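Protease (Helicobacter pylori, PDB 5EUF) is a zinc-binding M16-family peptidase, probably a virulence factor that cleaves the cytoplasmic domain of human junctional adhesion molecule A, compromising the gastric epithelial barrier. Local coordinates at residues B[29-34]-B[198-203]; B[42-47]-B[160-165]; B[125-130]-B[172-177]. One frame throughout, in Å; residues are numbered along the deposited sequence.

Contact 1 (B[29-34]-B[198-203]); sequences GVIEVD and GDVNSQ
Two hydrogen bonds, both centred on Asp199, close the end of a strand pair where residues 29-34 run antiparallel past the exit of strand 192-198. In the backbone bond, Asp199 N donates to Val30 O over 3.2 Å at 163°, approaching from above the carbonyl plane. The second involves the Asp199 side chain: with CG anti to its own backbone N, the carboxylate is directed to the main chain of Gly29, and Asp199 OD2 accepts Gly29 N at 3.1 Å through its anti lone pair. That bond is almost straight (174°). One aspartate thus serves as donor to Val30, first residue of strand 30-37, and as acceptor to Gly29 just before it.

Ile31 and Gly198 form a non-hydrogen-bonded antiparallel pair, with Ile31 CA and Gly198 CA 4.1 Å apart. Val30 O and Ile31 CA leave no room for a CB at Gly198, and its backbone angles would press one on the preceding carbonyl, so the close approach relies on glycine. Gly198 CA also makes a CH...O contact with Val30 O.

The apolar part is small. Ile31 places CG2 beside its own backbone N, and this methyl lies over the main chain of Asp199, with Ile31 CG2 3.5 Å from Asp199 N. The same methyl reaches Val200, whose CB is 4.1 Å from Ile31 CG2, and Leu102 of helix 102-113 touches both side chains.

In chemical terms, a carboxylate takes over where main-chain pairing stops: it satisfies the N-H of Gly29 just before the strand begins, while the side chains of Ile31 and Val200 join this end of the sheet to the helix packed against it.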
loop_
_atom_site.group_PDB
_atom_site.type_symbol
_atom_site.label_atom_id
_atom_site.label_comp_id
_atom_site.label_asym_id
_atom_site.label_seq_id
_atom_site.Cartn_x
_atom_site.Cartn_y
_atom_site.Cartn_z
ATOM N N GLY B 29 -40.039 7.428 -25.791
ATOM C CA GLY B 29 -39.600 8.686 -25.223
ATOM C C GLY B 29 -38.401 8.548 -24.307
ATOM O O GLY B 29 -37.446 9.307 -24.419
ATOM N N VAL B 30 -38.451 7.567 -23.414
ATOM C CA VAL B 30 -37.448 7.416 -22.366
ATOM C C VAL B 30 -36.061 7.053 -22.898
ATOM O O VAL B 30 -35.903 6.095 -23.654
ATOM C CB VAL B 30 -37.884 6.344 -21.348
ATOM C CG1 VAL B 30 -36.885 6.253 -20.206
ATOM C CG2 VAL B 30 -39.274 6.658 -20.821
ATOM N N ILE B 31 -35.057 7.835 -22.505
ATOM C CA ILE B 31 -33.667 7.537 -22.839
ATOM C C ILE B 31 -32.755 7.744 -21.637
ATOM O O ILE B 31 -33.169 8.291 -20.615
ATOM C CB ILE B 31 -33.133 8.416 -23.993
ATOM C CG1 ILE B 31 -33.000 9.870 -23.534
ATOM C CG2 ILE B 31 -34.009 8.293 -25.233
ATOM C CD1 ILE B 31 -32.312 10.759 -24.535
ATOM N N GLU B 32 -31.509 7.305 -21.770
ATOM C CA GLU B 32 -30.486 7.609 -20.776
ATOM C C GLU B 32 -29.200 8.061 -21.457
ATOM O O GLU B 32 -28.707 7.403 -22.375
ATOM C CB GLU B 32 -30.209 6.403 -19.877
ATOM C CG GLU B 32 -29.146 6.688 -18.824
ATOM C CD GLU B 32 -28.993 5.574 -17.813
ATOM O OE1 GLU B 32 -27.846 5.149 -17.564
ATOM O OE2 GLU B 32 -30.018 5.131 -17.254
ATOM N N VAL B 33 -28.664 9.189 -21.002
ATOM C CA VAL B 33 -27.447 9.747 -21.580
ATOM C C VAL B 33 -26.249 9.486 -20.675
ATOM O O VAL B 33 -26.135 10.080 -19.607
ATOM C CB VAL B 33 -27.581 11.262 -21.817
ATOM C CG1 VAL B 33 -26.362 11.790 -22.546
ATOM C CG2 VAL B 33 -28.844 11.562 -22.602
ATOM N N ASP B 34 -25.355 8.603 -21.110
ATOM C CA ASP B 34 -24.201 8.221 -20.302
ATOM C C ASP B 34 -22.894 8.850 -20.769
ATOM O O ASP B 34 -22.628 8.950 -21.968
ATOM C CB ASP B 34 -24.037 6.699 -20.291
ATOM C CG ASP B 34 -25.010 6.017 -19.363
ATOM O OD1 ASP B 34 -26.194 5.888 -19.736
ATOM O OD2 ASP B 34 -24.588 5.601 -18.264
ATOM N N GLY B 198 -31.961 3.996 -25.350
ATOM C CA GLY B 198 -33.380 4.271 -25.233
ATOM C C GLY B 198 -34.079 4.424 -26.569
ATOM O O GLY B 198 -33.683 3.818 -27.563
ATOM N N ASP B 199 -35.129 5.239 -26.587
ATOM C CA ASP B 199 -35.891 5.485 -27.805
ATOM C C ASP B 199 -35.376 6.738 -28.509
ATOM O O ASP B 199 -35.891 7.838 -28.301
ATOM C CB ASP B 199 -37.383 5.625 -27.484
ATOM C CG ASP B 199 -38.239 5.772 -28.731
ATOM O OD1 ASP B 199 -37.954 5.092 -29.740
ATOM O OD2 ASP B 199 -39.202 6.568 -28.699
ATOM N N VAL B 200 -34.352 6.563 -29.341
ATOM C CA VAL B 200 -33.744 7.678 -30.059
ATOM C C VAL B 200 -32.966 7.179 -31.280
ATOM O O VAL B 200 -32.379 6.096 -31.255
ATOM C CB VAL B 200 -32.810 8.502 -29.132
ATOM C CG1 VAL B 200 -31.650 7.648 -28.628
ATOM C CG2 VAL B 200 -32.304 9.752 -29.840
ATOM N N ASN B 201 -32.979 7.963 -32.353
ATOM C CA ASN B 201 -32.267 7.594 -33.569
ATOM C C ASN B 201 -30.756 7.725 -33.415
ATOM O O ASN B 201 -30.261 8.716 -32.877
ATOM C CB ASN B 201 -32.745 8.446 -34.743
ATOM C CG ASN B 201 -31.881 8.272 -35.972
ATOM O OD1 ASN B 201 -31.018 9.101 -36.257
ATOM N ND2 ASN B 201 -32.097 7.183 -36.701
ATOM N N SER B 202 -30.029 6.721 -33.898
ATOM C CA SER B 202 -28.574 6.687 -33.775
ATOM C C SER B 202 -27.894 7.843 -34.503
ATOM O O SER B 202 -26.954 8.443 -33.982
ATOM C CB SER B 202 -28.030 5.358 -34.302
ATOM O OG SER B 202 -28.432 4.281 -33.477
ATOM N N GLN B 203 -28.366 8.149 -35.708
ATOM C CA GLN B 203 -27.782 9.228 -36.498
ATOM C C GLN B 203 -28.058 10.584 -35.857
ATOM O O GLN B 203 -27.320 11.544 -36.082
ATOM C CB GLN B 203 -28.311 9.201 -37.934
ATOM C CG GLN B 203 -27.857 7.993 -38.743
ATOM C CD GLN B 203 -26.363 7.991 -39.011
ATOM O OE1 GLN B 203 -25.704 9.031 -38.955
ATOM N NE2 GLN B 203 -25.818 6.815 -39.305
#

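Contact 2 (B[42-47]-B[160-165]); sequences RNEVMG and YHWTPI
Polar contact between residues 42-47 and 160-165 rests on one hydrogen bond, from Trp162 NE1 to Glu44 OE1, 3.0 Å with an angle of 154° at the hydrogen. The oxygen offers its anti lone pair and lies close to the indole plane; carboxylate and ring are nearly coplanar, 13° apart. Glu44 OE1 also accepts Gly50 N, and Glu44 OE2 accepts Ala52 N, so three N-H groups grip the carboxylate and fix its rotation, a setting that probably stabilises its charge.

The remaining contacts are van der Waals. The six-membered ring of Trp162 has Glu44 C at its edge, its CH2 comes against Val45 C and Met46 N, and Met46 CB meets Trp162 CZ3 at 3.8 Å. The extended chain of Met46, a selenomethionine, carries SE to 3.9 Å from His161 CD2, an oblique Met-aromatic contact; the bend beyond turns only the terminal methyl. Arg42 and Tyr160 lie side by side, Arg42 CB 3.7 Å from Tyr160 CE1, their polar ends serving Asp307 and Asp89.

The second subunit borders the contact too: its His161 ring meets His161 here, and its Met46 packs on Trp162. Within the chain, the loop between helices 142-154 and 168-172 is joined to the loop leading from strand 30-37 into helix 51-58, and Glu44 reaches the first turn of that helix, its side chain about 5 Å from that of the zinc ligand His53.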
loop_
_atom_site.group_PDB
_atom_site.type_symbol
_atom_site.label_atom_id
_atom_site.label_comp_id
_atom_site.label_asym_id
_atom_site.label_seq_id
_atom_site.Cartn_x
_atom_site.Cartn_y
_atom_site.Cartn_z
ATOM N N ARG B 42 -8.187 2.556 -9.320
ATOM C CA ARG B 42 -7.070 1.759 -9.815
ATOM C C ARG B 42 -6.045 2.640 -10.524
ATOM O O ARG B 42 -4.910 2.226 -10.762
ATOM C CB ARG B 42 -7.560 0.658 -10.758
ATOM C CG ARG B 42 -7.677 1.100 -12.200
ATOM C CD ARG B 42 -8.070 -0.041 -13.121
ATOM N NE ARG B 42 -7.598 0.209 -14.477
ATOM C CZ ARG B 42 -6.525 -0.368 -15.003
ATOM N NH1 ARG B 42 -5.831 -1.242 -14.289
ATOM N NH2 ARG B 42 -6.151 -0.081 -16.244
ATOM N N ASN B 43 -6.454 3.858 -10.861
ATOM C CA ASN B 43 -5.562 4.815 -11.498
ATOM C C ASN B 43 -4.966 5.786 -10.486
ATOM O O ASN B 43 -4.356 6.789 -10.855
ATOM C CB ASN B 43 -6.301 5.584 -12.590
ATOM C CG ASN B 43 -6.965 4.670 -13.597
ATOM O OD1 ASN B 43 -8.152 4.356 -13.482
ATOM N ND2 ASN B 43 -6.202 4.236 -14.592
ATOM N N GLU B 44 -5.149 5.484 -9.206
ATOM C CA GLU B 44 -4.612 6.319 -8.138
ATOM C C GLU B 44 -3.331 5.727 -7.567
ATOM O O GLU B 44 -2.900 4.641 -7.963
ATOM C CB GLU B 44 -5.641 6.495 -7.020
ATOM C CG GLU B 44 -6.964 7.081 -7.471
ATOM C CD GLU B 44 -7.992 7.087 -6.362
ATOM O OE1 GLU B 44 -7.720 6.474 -5.307
ATOM O OE2 GLU B 44 -9.067 7.703 -6.539
ATOM N N VAL B 45 -2.730 6.453 -6.633
ATOM C CA VAL B 45 -1.508 6.022 -5.964
ATOM C C VAL B 45 -1.626 6.327 -4.474
ATOM O O VAL B 45 -2.134 7.386 -4.100
ATOM C CB VAL B 45 -0.260 6.725 -6.546
ATOM C CG1 VAL B 45 0.982 6.318 -5.785
ATOM C CG2 VAL B 45 -0.099 6.402 -8.024
HETATM N N MSE B 46 -1.172 5.405 -3.627
HETATM C CA MSE B 46 -1.294 5.590 -2.184
HETATM C C MSE B 46 -0.530 6.828 -1.722
HETATM O O MSE B 46 0.653 6.994 -2.015
HETATM C CB MSE B 46 -0.807 4.354 -1.430
HETATM C CG MSE B 46 -1.247 4.329 0.025
HETATM SE SE MSE B 46 -0.996 2.595 0.886
HETATM C CE MSE B 46 0.939 2.460 0.721
ATOM N N GLY B 47 -1.225 7.694 -0.996
ATOM C CA GLY B 47 -0.707 9.006 -0.662
ATOM C C GLY B 47 -1.570 10.049 -1.343
ATOM O O GLY B 47 -1.728 11.166 -0.852
ATOM N N TYR B 160 -5.918 -1.875 -5.922
ATOM C CA TYR B 160 -7.092 -2.448 -5.267
ATOM C C TYR B 160 -6.826 -2.638 -3.775
ATOM O O TYR B 160 -7.670 -3.158 -3.045
ATOM C CB TYR B 160 -7.488 -3.781 -5.906
ATOM C CG TYR B 160 -8.051 -3.660 -7.305
ATOM C CD1 TYR B 160 -8.434 -2.429 -7.821
ATOM C CD2 TYR B 160 -8.209 -4.784 -8.108
ATOM C CE1 TYR B 160 -8.951 -2.319 -9.101
ATOM C CE2 TYR B 160 -8.725 -4.684 -9.387
ATOM C CZ TYR B 160 -9.094 -3.451 -9.877
ATOM O OH TYR B 160 -9.609 -3.351 -11.148
ATOM N N HIS B 161 -5.643 -2.216 -3.338
ATOM C CA HIS B 161 -5.271 -2.196 -1.928
ATOM C C HIS B 161 -6.227 -1.319 -1.123
ATOM O O HIS B 161 -6.393 -1.504 0.082
ATOM C CB HIS B 161 -3.833 -1.695 -1.776
ATOM C CG HIS B 161 -3.323 -1.715 -0.369
ATOM N ND1 HIS B 161 -3.105 -2.884 0.329
ATOM C CD2 HIS B 161 -2.968 -0.708 0.464
ATOM C CE1 HIS B 161 -2.646 -2.595 1.534
ATOM N NE2 HIS B 161 -2.554 -1.281 1.642
ATOM N N TRP B 162 -6.850 -0.362 -1.800
ATOM C CA TRP B 162 -7.828 0.517 -1.170
ATOM C C TRP B 162 -9.081 0.669 -2.032
ATOM O O TRP B 162 -9.027 0.574 -3.260
ATOM C CB TRP B 162 -7.212 1.890 -0.888
ATOM C CG TRP B 162 -6.764 2.625 -2.124
ATOM C CD1 TRP B 162 -7.508 3.482 -2.881
ATOM C CD2 TRP B 162 -5.472 2.565 -2.741
ATOM N NE1 TRP B 162 -6.762 3.958 -3.931
ATOM C CE2 TRP B 162 -5.508 3.411 -3.868
ATOM C CE3 TRP B 162 -4.290 1.877 -2.451
ATOM C CZ2 TRP B 162 -4.407 3.589 -4.704
ATOM C CZ3 TRP B 162 -3.198 2.055 -3.280
ATOM C CH2 TRP B 162 -3.264 2.905 -4.393
ATOM N N THR B 163 -10.210 0.898 -1.369
ATOM C CA THR B 163 -11.476 1.157 -2.043
ATOM C C THR B 163 -11.515 2.627 -2.478
ATOM O O THR B 163 -10.747 3.440 -1.962
ATOM C CB THR B 163 -12.664 0.825 -1.122
ATOM O OG1 THR B 163 -12.787 1.830 -0.110
ATOM C CG2 THR B 163 -12.459 -0.537 -0.473
ATOM N N PRO B 164 -12.392 2.976 -3.440
ATOM C CA PRO B 164 -12.403 4.336 -4.003
ATOM C C PRO B 164 -12.571 5.496 -3.005
ATOM O O PRO B 164 -12.384 6.645 -3.406
ATOM C CB PRO B 164 -13.597 4.301 -4.974
ATOM C CG PRO B 164 -14.331 3.030 -4.681
ATOM C CD PRO B 164 -13.297 2.085 -4.183
ATOM N N ILE B 165 -12.902 5.220 -1.747
ATOM C CA ILE B 165 -13.024 6.287 -0.755
ATOM C C ILE B 165 -11.644 6.833 -0.375
ATOM O O ILE B 165 -11.506 8.006 -0.025
ATOM C CB ILE B 165 -13.772 5.809 0.518
ATOM C CG1 ILE B 165 -14.039 6.981 1.468
ATOM C CG2 ILE B 165 -12.996 4.714 1.236
ATOM C CD1 ILE B 165 -14.900 8.076 0.876
#

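Contact 3 (B[125-130]-B[172-177]); sequences PERQVV and QNWTLK
Two flat groups, the guanidinium of Arg127 and the indole of Trp174, define this meeting of helix 120-139 with the turn that leads into helix 176-186. Over one face of the guanidinium sits Gln172 O, 3.5 Å from Arg127 NH1. At its edge, near the plane, is Trp174 O, 2.9 Å from Arg127 NH1, although the angle is too poor for a hydrogen bond. The indole receives Val130 at its edge, Val130 CG1 lying 3.6 Å from Trp174 CZ3.

Arg127 and Trp174 run alongside one another in opposing senses, their planes 28° apart. CG anti to the backbone N and an extended chi2 take Arg127 CG and CD past the ring, Arg127 CG standing 4.0 Å from Trp174 CE3; the bend at chi3 (66°) then turns the guanidinium to the two carbonyls. Val130, one turn of helix further on, meets the indole tip to tip. At the exposed side, the amides of Gln128 and Gln172 meet at a slant, planes 67° apart.

Trp174 also reaches inward, where NE1 makes a weak hydrogen bond to Ser49 O and the side chain packs on Ile51 of helix 51-58 and Phe123 of helix 120-139.

Charge and apolar surface are therefore divided along the contact. The guanidinium makes no hydrogen bond across it, but its charge probably interacts favourably with the carbonyl dipoles of Gln172, at the end of helix 168-172, and of Trp174, in the turn after it. The methyl-to-indole contact lies on the inner side: Val130 touches the zinc ligand His53, its side chain about 6 Å from the zinc ion, so Trp174 backs a second-shell residue.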
loop_
_atom_site.group_PDB
_atom_site.type_symbol
_atom_site.label_atom_id
_atom_site.label_comp_id
_atom_site.label_asym_id
_atom_site.label_seq_id
_atom_site.Cartn_x
_atom_site.Cartn_y
_atom_site.Cartn_z
ATOM N N PRO B 125 -14.141 23.590 0.379
ATOM C CA PRO B 125 -15.298 23.150 1.165
ATOM C C PRO B 125 -15.738 21.728 0.832
ATOM O O PRO B 125 -16.210 21.013 1.717
ATOM C CB PRO B 125 -16.385 24.156 0.776
ATOM C CG PRO B 125 -16.015 24.588 -0.590
ATOM C CD PRO B 125 -14.514 24.636 -0.592
ATOM N N GLU B 126 -15.580 21.324 -0.425
ATOM C CA GLU B 126 -16.050 20.016 -0.861
ATOM C C GLU B 126 -15.212 18.893 -0.255
ATOM O O GLU B 126 -15.712 17.792 -0.030
ATOM C CB GLU B 126 -16.039 19.921 -2.388
ATOM C CG GLU B 126 -16.814 18.731 -2.946
ATOM C CD GLU B 126 -18.307 18.802 -2.652
ATOM O OE1 GLU B 126 -18.836 19.920 -2.461
ATOM O OE2 GLU B 126 -18.954 17.734 -2.616
ATOM N N ARG B 127 -13.941 19.177 0.011
ATOM C CA ARG B 127 -13.059 18.186 0.617
ATOM C C ARG B 127 -13.524 17.833 2.024
ATOM O O ARG B 127 -13.432 16.680 2.449
ATOM C CB ARG B 127 -11.617 18.688 0.657
ATOM C CG ARG B 127 -10.661 17.708 1.316
ATOM C CD ARG B 127 -9.225 18.180 1.231
ATOM N NE ARG B 127 -8.992 19.391 2.006
ATOM C CZ ARG B 127 -7.819 20.010 2.075
ATOM N NH1 ARG B 127 -6.778 19.525 1.413
ATOM N NH2 ARG B 127 -7.688 21.111 2.802
ATOM N N GLN B 128 -14.022 18.832 2.744
ATOM C CA GLN B 128 -14.558 18.605 4.079
ATOM C C GLN B 128 -15.776 17.696 4.017
ATOM O O GLN B 128 -16.013 16.902 4.926
ATOM C CB GLN B 128 -14.914 19.928 4.754
ATOM C CG GLN B 128 -13.716 20.655 5.326
ATOM C CD GLN B 128 -12.970 19.817 6.344
ATOM O OE1 GLN B 128 -13.577 19.086 7.129
ATOM N NE2 GLN B 128 -11.646 19.908 6.330
ATOM N N VAL B 129 -16.539 17.812 2.935
ATOM C CA VAL B 129 -17.711 16.971 2.730
ATOM C C VAL B 129 -17.296 15.518 2.536
ATOM O O VAL B 129 -17.825 14.619 3.191
ATOM C CB VAL B 129 -18.542 17.431 1.513
ATOM C CG1 VAL B 129 -19.713 16.488 1.277
ATOM C CG2 VAL B 129 -19.030 18.858 1.711
ATOM N N VAL B 130 -16.338 15.289 1.643
ATOM C CA VAL B 130 -15.876 13.936 1.366
ATOM C C VAL B 130 -15.061 13.413 2.549
ATOM O O VAL B 130 -14.861 12.208 2.692
ATOM C CB VAL B 130 -15.043 13.872 0.064
ATOM C CG1 VAL B 130 -13.664 14.456 0.275
ATOM C CG2 VAL B 130 -14.942 12.439 -0.435
ATOM N N GLN B 172 -7.060 14.248 3.417
ATOM C CA GLN B 172 -6.707 15.422 4.199
ATOM C C GLN B 172 -5.544 16.194 3.583
ATOM O O GLN B 172 -5.384 17.387 3.839
ATOM C CB GLN B 172 -6.365 15.012 5.632
ATOM C CG GLN B 172 -6.716 16.060 6.668
ATOM C CD GLN B 172 -8.207 16.306 6.755
ATOM O OE1 GLN B 172 -9.009 15.419 6.466
ATOM N NE2 GLN B 172 -8.587 17.517 7.151
ATOM N N ASN B 173 -4.739 15.523 2.767
ATOM C CA ASN B 173 -3.544 16.149 2.210
ATOM C C ASN B 173 -3.609 16.408 0.707
ATOM O O ASN B 173 -2.585 16.669 0.074
ATOM C CB ASN B 173 -2.316 15.298 2.523
ATOM C CG ASN B 173 -1.848 15.459 3.952
ATOM O OD1 ASN B 173 -1.018 16.319 4.248
ATOM N ND2 ASN B 173 -2.380 14.636 4.849
ATOM N N TRP B 174 -4.809 16.334 0.141
ATOM C CA TRP B 174 -5.004 16.686 -1.260
ATOM C C TRP B 174 -4.628 18.140 -1.496
ATOM O O TRP B 174 -4.730 18.970 -0.594
ATOM C CB TRP B 174 -6.455 16.462 -1.689
ATOM C CG TRP B 174 -6.861 15.028 -1.825
ATOM C CD1 TRP B 174 -6.050 13.958 -2.066
ATOM C CD2 TRP B 174 -8.192 14.508 -1.726
ATOM N NE1 TRP B 174 -6.793 12.803 -2.123
ATOM C CE2 TRP B 174 -8.112 13.115 -1.918
ATOM C CE3 TRP B 174 -9.445 15.087 -1.494
ATOM C CZ2 TRP B 174 -9.235 12.290 -1.885
ATOM C CZ3 TRP B 174 -10.558 14.267 -1.464
ATOM C CH2 TRP B 174 -10.446 12.885 -1.658
ATOM N N THR B 175 -4.187 18.443 -2.711
ATOM C CA THR B 175 -4.006 19.828 -3.124
ATOM C C THR B 175 -4.809 20.077 -4.392
ATOM O O THR B 175 -5.133 19.141 -5.122
ATOM C CB THR B 175 -2.523 20.178 -3.371
ATOM O OG1 THR B 175 -2.023 19.417 -4.475
ATOM C CG2 THR B 175 -1.688 19.891 -2.133
ATOM N N LEU B 176 -5.136 21.339 -4.644
ATOM C CA LEU B 176 -5.867 21.714 -5.847
ATOM C C LEU B 176 -5.072 21.324 -7.090
ATOM O O LEU B 176 -5.642 20.914 -8.101
ATOM C CB LEU B 176 -6.164 23.215 -5.849
ATOM C CG LEU B 176 -6.999 23.743 -7.017
ATOM C CD1 LEU B 176 -8.368 23.080 -7.037
ATOM C CD2 LEU B 176 -7.130 25.256 -6.935
ATOM N N LYS B 177 -3.749 21.443 -6.996
ATOM C CA LYS B 177 -2.861 21.072 -8.089
ATOM C C LYS B 177 -2.959 19.578 -8.383
ATOM O O LYS B 177 -2.988 19.172 -9.545
ATOM C CB LYS B 177 -1.416 21.458 -7.761
ATOM C CG LYS B 177 -0.430 21.253 -8.904
ATOM C CD LYS B 177 0.974 21.695 -8.506
ATOM C CE LYS B 177 1.999 21.368 -9.584
ATOM N NZ LYS B 177 3.396 21.658 -9.140
#

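In the fold
Contact 2 is the buried member of the set, whereas contacts 1 and 3 are partly buried and farther from the centre of the chain. Contacts 2 and 3 both border helix 51-58, which carries His53; their centres are 16 Å apart, their segments alternate along the sequence, and Ser49 touches the tryptophan of each. Contact 1 stands apart, its centre 34 Å from that of contact 2, and belongs to the sheet instead. The chemistry follows the place: main-chain pairing finished by a carboxylate at a strand end, an indole-carboxylate bond in an interior bordered by the second subunit, and a methyl at an indole edge with an arginine near carbonyls beside the zinc-bearing helices.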